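Local coordinates for protein creatinine amidohydrolase (Nostoc punctiforme PCC 73102, PDB 3NO4) that probably hydrolyses carbon-nitrogen bonds of non-peptide amides, as a metal-dependent member of the creatininase superfamily that carries a nickel ion in this crystal, at residues L104-R109 and F140-A145; L115-F120 and L150-A155; C168-K173 and V253-N258. All coordinates share one frame; numbering follows the deposited sequence.

Contact 1: residues L104-R109 and F140-A145; sequences LIQVVR and FSETYA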
# COMPACT_ATOMS: atom_id res chain seq x y z
N LEU A 104 4.60 -0.82 -10.33
CA LEU A 104 5.81 -1.37 -10.98
C LEU A 104 6.93 -1.68 -9.96
O LEU A 104 7.69 -2.66 -10.12
CB LEU A 104 6.33 -0.48 -12.10
CG LEU A 104 7.55 -0.97 -12.88
CD1 LEU A 104 7.23 -2.37 -13.48
CD2 LEU A 104 7.98 -0.00 -13.97
N ILE A 105 7.07 -0.84 -8.95
CA ILE A 105 8.07 -1.08 -7.89
C ILE A 105 7.74 -2.46 -7.20
O ILE A 105 8.63 -3.26 -6.95
CB ILE A 105 8.08 0.08 -6.88
CG1 ILE A 105 8.69 1.34 -7.49
CG2 ILE A 105 8.73 -0.30 -5.52
CD1 ILE A 105 8.52 2.53 -6.57
N GLN A 106 6.47 -2.70 -6.90
CA GLN A 106 6.07 -3.99 -6.28
C GLN A 106 6.25 -5.21 -7.19
O GLN A 106 6.67 -6.26 -6.73
CB GLN A 106 4.69 -3.89 -5.68
CG GLN A 106 4.61 -2.82 -4.52
CD GLN A 106 5.68 -2.97 -3.33
OE1 GLN A 106 5.86 -4.10 -2.76
NE2 GLN A 106 6.34 -1.81 -2.91
N VAL A 107 5.99 -5.03 -8.48
CA VAL A 107 6.24 -6.04 -9.47
C VAL A 107 7.73 -6.39 -9.49
O VAL A 107 8.06 -7.57 -9.36
CB VAL A 107 5.71 -5.65 -10.88
CG1 VAL A 107 6.26 -6.57 -12.00
CG2 VAL A 107 4.16 -5.61 -10.86
N VAL A 108 8.61 -5.38 -9.62
CA VAL A 108 10.06 -5.62 -9.65
C VAL A 108 10.54 -6.28 -8.33
O VAL A 108 11.33 -7.23 -8.33
CB VAL A 108 10.87 -4.33 -9.94
CG1 VAL A 108 12.38 -4.56 -9.71
CG2 VAL A 108 10.58 -3.85 -11.38
N ARG A 109 10.00 -5.80 -7.22
CA ARG A 109 10.32 -6.36 -5.90
C ARG A 109 9.98 -7.84 -5.84
O ARG A 109 10.81 -8.63 -5.42
CB ARG A 109 9.57 -5.61 -4.81
CG ARG A 109 10.19 -5.83 -3.42
CD ARG A 109 9.28 -5.30 -2.36
NE ARG A 109 8.39 -6.34 -1.89
CZ ARG A 109 7.65 -6.28 -0.77
NH1 ARG A 109 7.65 -5.19 0.02
NH2 ARG A 109 6.92 -7.36 -0.41
N PHE A 140 14.75 -0.77 -7.70
CA PHE A 140 16.00 -1.41 -7.25
C PHE A 140 16.33 -1.10 -5.83
O PHE A 140 16.60 -2.03 -5.05
CB PHE A 140 17.20 -1.04 -8.14
CG PHE A 140 17.05 -1.41 -9.59
CD1 PHE A 140 16.09 -2.32 -10.06
CD2 PHE A 140 17.92 -0.84 -10.51
CE1 PHE A 140 15.99 -2.61 -11.41
CE2 PHE A 140 17.82 -1.14 -11.84
CZ PHE A 140 16.85 -2.02 -12.29
N SER A 141 16.33 0.20 -5.49
CA SER A 141 16.56 0.66 -4.14
C SER A 141 15.56 0.03 -3.14
O SER A 141 15.96 -0.49 -2.11
CB SER A 141 16.50 2.19 -4.06
OG SER A 141 17.58 2.74 -4.76
N GLU A 142 14.29 0.12 -3.43
CA GLU A 142 13.25 -0.54 -2.60
C GLU A 142 13.54 -2.08 -2.42
O GLU A 142 13.43 -2.62 -1.30
CB GLU A 142 11.89 -0.38 -3.26
CG GLU A 142 10.69 -0.82 -2.38
CD GLU A 142 9.78 0.32 -1.90
OE1 GLU A 142 10.03 1.51 -2.18
OE2 GLU A 142 8.79 -0.01 -1.21
N THR A 143 13.91 -2.72 -3.53
CA THR A 143 14.23 -4.15 -3.54
C THR A 143 15.44 -4.48 -2.66
O THR A 143 15.35 -5.39 -1.85
CB THR A 143 14.36 -4.65 -4.97
OG1 THR A 143 13.09 -4.48 -5.59
CG2 THR A 143 14.82 -6.16 -5.03
N TYR A 144 16.54 -3.72 -2.76
CA TYR A 144 17.71 -4.00 -1.92
C TYR A 144 17.36 -3.97 -0.42
O TYR A 144 17.72 -4.88 0.32
CB TYR A 144 18.90 -3.04 -2.19
CG TYR A 144 19.36 -2.95 -3.64
CD1 TYR A 144 19.45 -4.10 -4.45
CD2 TYR A 144 19.76 -1.72 -4.19
CE1 TYR A 144 19.86 -4.02 -5.80
CE2 TYR A 144 20.19 -1.61 -5.53
CZ TYR A 144 20.25 -2.77 -6.32
OH TYR A 144 20.65 -2.70 -7.63
N ALA A 145 16.61 -2.96 -0.00
CA ALA A 145 16.19 -2.82 1.39
C ALA A 145 15.26 -3.98 1.79
O ALA A 145 15.39 -4.53 2.90
CB ALA A 145 15.51 -1.42 1.61
O HOH W 1 9.40 -2.33 0.31
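Val108 meets the ring of Phe140 at its edge, with CG1 near the ring plane and 4.3 Å from CD1. The Phe140 ring also meets that of Phe125, planes at about 35°. Glu142 turns its aliphatic part to Ile105: CG2 of Ile105 lies 3.7 Å from Glu142 CG, and the two side chains cross at about a right angle. With CG anti to the backbone N (chi1 -170°), Glu142 is sent across the helix gap, its carboxylate reaching the neighbourhood of Gln106. There OE2 accepts from Ser102 of the second subunit and, at 2.8 Å, from water 1, which Arg109 NH1 meets in a weak bond of 3.4 Å; Gln106 OE1 is hydrogen-bonded to Arg100 of the third subunit. Thr143 follows, at the closest backbone approach, its CA 5.1 Å from that of Arg109. Its OG1 packs 3.4 Å from Arg109 CA, yet spends its bond on Ala139 O in its own helix. The helix axes here pass 9.0 Å apart at 47°. Between these two segments the direct contacts described are mainly van der Waals, with a water link at the polar edge, while the polar ends of Glu142 and Gln106 serve the subunit interfaces.

Contact 2: residues L115-F120 and L150-A155; sequences LAKAGF and LQIANA. With EDO (1,2-ethanediol), chain N.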
# COMPACT_ATOMS: atom_id res chain seq x y z
N LEU A 115 13.58 -14.72 -7.48
CA LEU A 115 14.80 -15.17 -8.16
C LEU A 115 16.05 -15.08 -7.29
O LEU A 115 16.91 -15.98 -7.36
CB LEU A 115 15.01 -14.46 -9.51
CG LEU A 115 13.94 -14.83 -10.55
CD1 LEU A 115 13.76 -13.76 -11.61
CD2 LEU A 115 14.22 -16.23 -11.15
N ALA A 116 16.14 -14.03 -6.47
CA ALA A 116 17.23 -13.94 -5.47
C ALA A 116 17.22 -15.13 -4.51
O ALA A 116 18.30 -15.66 -4.23
CB ALA A 116 17.30 -12.59 -4.72
N LYS A 117 16.04 -15.60 -4.08
CA LYS A 117 15.95 -16.78 -3.20
C LYS A 117 16.51 -18.02 -3.88
O LYS A 117 17.04 -18.88 -3.23
CB LYS A 117 14.51 -17.09 -2.76
CG LYS A 117 13.94 -16.23 -1.69
CD LYS A 117 12.81 -16.97 -0.90
CE LYS A 117 13.31 -17.61 0.39
NZ LYS A 117 12.32 -17.36 1.52
N ALA A 118 16.33 -18.12 -5.18
CA ALA A 118 16.87 -19.24 -5.98
C ALA A 118 18.38 -19.13 -6.20
O ALA A 118 18.99 -20.10 -6.59
CB ALA A 118 16.14 -19.30 -7.35
N GLY A 119 18.98 -17.97 -5.98
CA GLY A 119 20.42 -17.78 -6.15
C GLY A 119 20.84 -16.82 -7.26
O GLY A 119 22.05 -16.61 -7.44
N PHE A 120 19.88 -16.24 -8.01
CA PHE A 120 20.21 -15.22 -9.01
C PHE A 120 20.67 -13.95 -8.24
O PHE A 120 20.11 -13.59 -7.20
CB PHE A 120 19.03 -14.89 -9.93
CG PHE A 120 18.73 -15.93 -10.94
CD1 PHE A 120 19.43 -15.97 -12.17
CD2 PHE A 120 17.74 -16.90 -10.69
CE1 PHE A 120 19.16 -16.95 -13.11
CE2 PHE A 120 17.46 -17.89 -11.64
CZ PHE A 120 18.14 -17.92 -12.85
N LEU A 150 14.30 -9.13 4.70
CA LEU A 150 14.06 -10.56 4.63
C LEU A 150 15.28 -11.43 5.02
O LEU A 150 15.12 -12.62 5.26
CB LEU A 150 13.48 -10.95 3.25
CG LEU A 150 11.93 -10.91 3.14
CD1 LEU A 150 11.30 -9.66 3.77
CD2 LEU A 150 11.51 -11.04 1.72
N GLN A 151 16.47 -10.84 5.16
CA GLN A 151 17.72 -11.59 5.34
C GLN A 151 17.83 -12.73 4.31
O GLN A 151 18.15 -13.85 4.66
CB GLN A 151 17.84 -12.09 6.78
CG GLN A 151 17.76 -10.97 7.82
CD GLN A 151 17.82 -11.49 9.27
OE1 GLN A 151 16.84 -11.46 10.01
NE2 GLN A 151 18.98 -11.98 9.67
N ILE A 152 17.52 -12.42 3.05
CA ILE A 152 17.72 -13.38 1.94
C ILE A 152 19.25 -13.71 1.90
O ILE A 152 20.08 -12.81 2.11
CB ILE A 152 17.19 -12.79 0.60
CG1 ILE A 152 15.68 -12.50 0.70
CG2 ILE A 152 17.48 -13.70 -0.60
CD1 ILE A 152 14.83 -13.66 1.22
N ALA A 153 19.59 -15.00 1.72
CA ALA A 153 20.98 -15.49 1.90
C ALA A 153 22.00 -14.70 1.09
O ALA A 153 23.06 -14.32 1.60
CB ALA A 153 21.11 -17.02 1.57
N ASN A 154 21.65 -14.37 -0.14
CA ASN A 154 22.57 -13.66 -1.03
C ASN A 154 22.31 -12.16 -1.09
O ASN A 154 22.86 -11.52 -1.96
CB ASN A 154 22.56 -14.30 -2.46
CG ASN A 154 21.27 -14.03 -3.25
OD1 ASN A 154 20.28 -13.51 -2.72
ND2 ASN A 154 21.27 -14.43 -4.53
N ALA A 155 21.52 -11.61 -0.15
CA ALA A 155 21.00 -10.23 -0.24
C ALA A 155 22.09 -9.23 -0.61
O ALA A 155 21.93 -8.47 -1.54
CB ALA A 155 20.28 -9.79 1.11
C1 EDO N . 12.26 -11.59 9.22
O1 EDO N . 12.74 -11.58 10.55
C2 EDO N . 13.46 -11.59 8.34
O2 EDO N . 13.85 -12.94 8.19
O HOH W 2 19.77 -16.45 -1.77
O HOH W 3 23.81 -15.72 -5.49
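Asn154 brings its amide up to the end of helix 101-118, where ND2 gives a weak hydrogen bond to Phe120 O at 3.0 Å, its N-H...O angle only 133°. The same nitrogen donates to water 3, which in turn donates to Gly119 O at 2.8 Å, so the amide reaches two successive carbonyls of the turn, one directly and one through solvent. A chi1 of 71° puts Asn154 CG between its own backbone N and carbonyl carbon, from where the amide is directed at the carbonyls of Ala116 and Phe120. A second water-mediated link runs beside the first: water 2 donates to Ala116 O at 3.0 Å and accepts from Asn154 N. Ala116 O is already the acceptor for Gly119 N, while Asn154 OD1 packs 3.7 Å from Ala116 CB.

Ile152 supplies the apolar half. Its CG2 lies 4.3 Å from Ala116 CB, and its CD1 is 4.0 Å from Lys117 CG in the conformer given, one of two for this lysine. In that conformer Lys117 NZ appears to make a salt bridge with Glu148 of the fourth subunit. Ile152 also touches Leu147 of helix 132-150.

Both helices finish in a Schellman motif. Gly119 (phi 114°) ends the first, with Phe120 N bonded back to Leu115 O and Gly119 N to Ala116 O; Gln151 ends the second with positive phi. Ile152 to Ala155 then form a type I beta turn, closed by Ala155 N to Ile152 O. The arrangement is that of paired helix C-termini in an alpha/beta fold, where the chain leaves each helix to enter the parallel sheet, at strands 122-127 and 159-164.

Contact 3: residues C168-K173 and V253-N258; sequences CGSVYK and VKELSN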
# COMPACT_ATOMS: atom_id res chain seq x y z
N CYS A 168 22.56 3.56 -26.04
CA CYS A 168 23.86 3.04 -26.50
C CYS A 168 24.52 4.10 -27.40
O CYS A 168 23.85 4.70 -28.25
CB CYS A 168 23.68 1.74 -27.26
SG CYS A 168 23.17 0.37 -26.27
N GLY A 169 25.83 4.32 -27.22
CA GLY A 169 26.60 5.29 -27.99
C GLY A 169 26.65 4.96 -29.48
O GLY A 169 26.58 5.87 -30.29
N SER A 170 26.73 3.67 -29.83
CA SER A 170 26.69 3.23 -31.24
C SER A 170 25.31 3.52 -31.88
O SER A 170 25.27 3.95 -33.04
CB SER A 170 27.09 1.76 -31.42
OG SER A 170 26.20 0.88 -30.76
N VAL A 171 24.23 3.33 -31.10
CA VAL A 171 22.87 3.59 -31.55
C VAL A 171 22.59 5.08 -31.76
O VAL A 171 22.10 5.46 -32.85
CB VAL A 171 21.82 2.91 -30.59
CG1 VAL A 171 20.39 3.35 -30.88
CG2 VAL A 171 21.95 1.40 -30.68
N TYR A 172 22.95 5.92 -30.80
CA TYR A 172 22.76 7.37 -30.92
C TYR A 172 23.57 7.92 -32.11
O TYR A 172 23.10 8.78 -32.86
CB TYR A 172 23.07 8.12 -29.60
CG TYR A 172 23.37 9.62 -29.73
CD1 TYR A 172 22.38 10.60 -29.50
CD2 TYR A 172 24.66 10.06 -30.11
CE1 TYR A 172 22.67 12.00 -29.65
CE2 TYR A 172 24.97 11.44 -30.26
CZ TYR A 172 23.97 12.41 -30.03
OH TYR A 172 24.34 13.75 -30.19
N LYS A 173 24.78 7.39 -32.28
CA LYS A 173 25.65 7.86 -33.33
C LYS A 173 25.05 7.49 -34.71
O LYS A 173 24.99 8.35 -35.56
CB LYS A 173 27.07 7.35 -33.14
CG LYS A 173 28.08 8.04 -34.02
CD LYS A 173 29.36 7.23 -34.19
CE LYS A 173 29.92 7.44 -35.60
NZ LYS A 173 31.29 6.96 -35.77
N VAL A 253 22.83 -5.08 -29.84
CA VAL A 253 23.19 -6.41 -29.32
C VAL A 253 24.68 -6.46 -29.00
O VAL A 253 25.06 -6.96 -27.95
CB VAL A 253 22.73 -7.54 -30.26
CG1 VAL A 253 23.35 -8.93 -29.89
CG2 VAL A 253 21.19 -7.58 -30.26
N LYS A 254 25.51 -5.86 -29.84
CA LYS A 254 26.96 -5.86 -29.61
C LYS A 254 27.34 -5.06 -28.37
O LYS A 254 28.12 -5.53 -27.54
CB LYS A 254 27.71 -5.30 -30.83
CG LYS A 254 29.21 -5.26 -30.63
CD LYS A 254 29.94 -4.94 -31.94
CE LYS A 254 31.42 -4.63 -31.65
NZ LYS A 254 32.21 -4.73 -32.90
N GLU A 255 26.80 -3.85 -28.27
CA GLU A 255 27.12 -2.98 -27.17
C GLU A 255 26.55 -3.51 -25.83
O GLU A 255 27.27 -3.47 -24.82
CB GLU A 255 26.64 -1.56 -27.45
CG GLU A 255 27.37 -0.57 -26.56
CD GLU A 255 27.20 0.86 -26.96
OE1 GLU A 255 27.37 1.19 -28.15
OE2 GLU A 255 26.91 1.66 -26.04
N LEU A 256 25.31 -4.00 -25.81
CA LEU A 256 24.72 -4.55 -24.59
C LEU A 256 25.21 -5.97 -24.18
O LEU A 256 25.06 -6.33 -23.01
CB LEU A 256 23.18 -4.50 -24.65
CG LEU A 256 22.60 -3.07 -24.75
CD1 LEU A 256 21.07 -3.10 -24.50
CD2 LEU A 256 23.27 -2.10 -23.77
N SER A 257 25.77 -6.74 -25.12
CA SER A 257 26.48 -7.97 -24.81
C SER A 257 27.75 -7.64 -24.01
O SER A 257 28.03 -8.30 -22.99
CB SER A 257 26.84 -8.76 -26.09
OG SER A 257 25.64 -9.25 -26.69
N ASN A 258 28.51 -6.63 -24.46
CA ASN A 258 29.67 -6.15 -23.71
C ASN A 258 29.22 -5.64 -22.33
O ASN A 258 29.80 -5.99 -21.30
CB ASN A 258 30.46 -5.11 -24.50
CG ASN A 258 31.28 -5.73 -25.64
OD1 ASN A 258 31.81 -6.83 -25.52
ND2 ASN A 258 31.38 -5.01 -26.75
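Glu255 receives three hydrogen bonds through its carboxylate at the start of helix 169-179. OE1 takes two of them: Ser170 N arrives on the syn lone pair at 3.1 Å with an N-H...O angle of 160°, and Ser170 OG donates from above the carboxylate plane at 2.9 Å. OE2 accepts from Gly169 N on its syn side, 3.1 Å away and more bent at 141°. An extended chain, with CG anti to the backbone N (chi1 -160°), carries the carboxylate across from helix 242-265. Replacing Glu255 by an alanine would probably leave the N-H groups of Gly169 and Ser170 without this acceptor and the Ser170 hydroxyl freer to turn. Beside the carboxylate, Cys168 occupies the N-cap position and sets its CB 3.5 Å from Glu255 OE2. Its SG then reaches Leu256 CD2, also at 3.5 Å, beginning the apolar layer in which Leu256 touches Trp165, Val70, Tyr124 and Ile126. Val171 continues the packing against Phe248 and Ala252. Chemically, the carboxylate from another helix takes up first-turn N-H groups of helix 169-179, and its negative charge probably interacts favourably with the positive end of that helix dipole.

Overall arrangement
Contacts 1 and 2 share helix 101-118 and lie on the same side of the chain's centre, with their centres 14 Å apart. Their segments alternate along the sequence: helix 132-150 supplies the partner in contact 1, and the loop after it supplies the partner in contact 2. Together they join the pair midway and again near its C-terminal ends; the two helices flank strand 122-127 in the sequence. Contact 3 comes later in the chain, between helices 169-179 and 242-265, about 27 Å from contact 1 and 31 Å from contact 2 between centres. The first two also meet other subunits of the six-chain assembly, whereas no other chain touches the segments of contact 3.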